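Local atomic coordinates of competence damage-inducible protein A (Enterobacter cloacae subsp. cloacae, PDB entry 5VU3), a protein that is of unknown biochemical function but belongs to the CinA (competence-damaged protein) family, some relatives of which act as nicotinamide mononucleotide deamidases. Residues D66-K69 with E70-L73. Residues are numbered along the deposited sequence; the frame is centred on the assembly and turned at random.
Sequences DSAK and ERIL
The carbonyl oxygen of Ser67 takes two donors: the backbone N of Arg71 at 2.9 Å and, weakly, a water that also donates to Glu70 OE1 at 3.3 Å. That water loosely links the Glu70 carboxylate to the preceding turn. With CG set beside its own backbone N (chi1 -56°) and the chain extended beyond it, Glu70 runs back along the helix, and its CG lies 3.2 Å from Asp66 O. The first-turn carbonyls of Asp66, Ala68 and Lys69 likewise meet the N-H groups four residues on; Ile72 N to Ala68 O is 2.8 Å, whereas the bond from Leu73 N to Lys69 O is weak. Arg71 folds back along this short alpha-helix, bent at chi3 (49°), so that its guanidinium lies obliquely beside the first turn, NH2 4.1 Å from Ala68 CB. NH2 donates a hydrogen bond to the carbonyl of Ile101 of the second subunit, placing this face at the dimer interface. Alongside, Ile72 CD1 approaches Ala68 CB at 4.2 Å. On another face Lys69 NZ is hydrogen-bonded to Ser37 OG, while Leu73 packs on helix 88-101 and strand 57-63, and Asp66 and Glu70 touch Leu80 of helix 77-83.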
loop_
_atom_site.group_PDB
_atom_site.type_symbol
_atom_site.label_atom_id
_atom_site.label_comp_id
_atom_site.label_asym_id
_atom_site.label_seq_id
_atom_site.Cartn_x
_atom_site.Cartn_y
_atom_site.Cartn_z
ATOM N N ASP A 66 -14.053 -3.804 8.135
ATOM C CA ASP A 66 -13.969 -4.334 9.492
ATOM C C ASP A 66 -13.572 -5.807 9.486
ATOM O O ASP A 66 -12.732 -6.237 10.287
ATOM C CB ASP A 66 -15.310 -4.155 10.203
ATOM C CG ASP A 66 -15.543 -2.728 10.674
ATOM O OD1 ASP A 66 -14.683 -1.852 10.436
ATOM O OD2 ASP A 66 -16.602 -2.482 11.288
ATOM N N SER A 67 -14.167 -6.596 8.593
ATOM C CA SER A 67 -13.911 -8.032 8.596
ATOM C C SER A 67 -12.459 -8.350 8.262
ATOM O O SER A 67 -11.895 -9.303 8.806
ATOM C CB SER A 67 -14.851 -8.732 7.618
ATOM O OG SER A 67 -14.917 -8.029 6.391
ATOM N N ALA A 68 -11.835 -7.566 7.384
ATOM C CA ALA A 68 -10.427 -7.798 7.080
ATOM C C ALA A 68 -9.537 -7.402 8.250
ATOM O O ALA A 68 -8.514 -8.049 8.499
ATOM C CB ALA A 68 -10.022 -7.038 5.820
ATOM N N LYS A 69 -9.890 -6.329 8.966
ATOM C CA LYS A 69 -9.154 -5.993 10.182
ATOM C C LYS A 69 -9.227 -7.137 11.188
ATOM O O LYS A 69 -8.226 -7.477 11.828
ATOM C CB LYS A 69 -9.698 -4.702 10.801
ATOM C CG LYS A 69 -9.389 -3.428 10.020
ATOM C CD LYS A 69 -9.960 -2.197 10.714
ATOM C CE LYS A 69 -9.847 -0.944 9.838
ATOM N NZ LYS A 69 -10.699 -0.986 8.614
ATOM N N GLU A 70 -10.400 -7.757 11.329
ATOM C CA GLU A 70 -10.533 -8.857 12.280
ATOM C C GLU A 70 -9.778 -10.093 11.812
ATOM O O GLU A 70 -9.094 -10.752 12.604
ATOM C CB GLU A 70 -12.006 -9.193 12.498
ATOM C CG GLU A 70 -12.832 -8.018 12.958
ATOM C CD GLU A 70 -14.315 -8.312 12.941
ATOM O OE1 GLU A 70 -14.743 -9.152 12.126
ATOM O OE2 GLU A 70 -15.050 -7.708 13.746
ATOM N N ARG A 71 -9.883 -10.421 10.527
ATOM C CA ARG A 71 -9.324 -11.678 10.044
ATOM C C ARG A 71 -7.814 -11.591 9.841
ATOM O O ARG A 71 -7.079 -12.512 10.225
ATOM C CB ARG A 71 -10.026 -12.072 8.748
ATOM C CG ARG A 71 -9.974 -13.543 8.416
ATOM C CD ARG A 71 -10.621 -13.781 7.062
ATOM N NE ARG A 71 -10.099 -12.855 6.061
ATOM C CZ ARG A 71 -10.778 -11.818 5.579
ATOM N NH1 ARG A 71 -12.014 -11.584 6.007
ATOM N NH2 ARG A 71 -10.222 -11.016 4.678
ATOM N N ILE A 72 -7.332 -10.498 9.250
ATOM C CA ILE A 72 -5.906 -10.373 8.952
ATOM C C ILE A 72 -5.138 -9.876 10.168
ATOM O O ILE A 72 -4.068 -10.397 10.500
ATOM C CB ILE A 72 -5.683 -9.445 7.745
ATOM C CG1 ILE A 72 -6.436 -9.956 6.516
ATOM C CG2 ILE A 72 -4.189 -9.309 7.455
ATOM C CD1 ILE A 72 -6.312 -9.046 5.319
ATOM N N LEU A 73 -5.660 -8.854 10.838
ATOM C CA LEU A 73 -4.954 -8.188 11.918
ATOM C C LEU A 73 -5.470 -8.569 13.298
ATOM O O LEU A 73 -5.004 -8.007 14.291
ATOM C CB LEU A 73 -5.036 -6.671 11.738
ATOM C CG LEU A 73 -4.248 -6.077 10.565
ATOM C CD1 LEU A 73 -4.510 -4.582 10.422
ATOM C CD2 LEU A 73 -2.753 -6.347 10.719
HETATM O O HOH W 1 -14.185 -11.568 9.966
#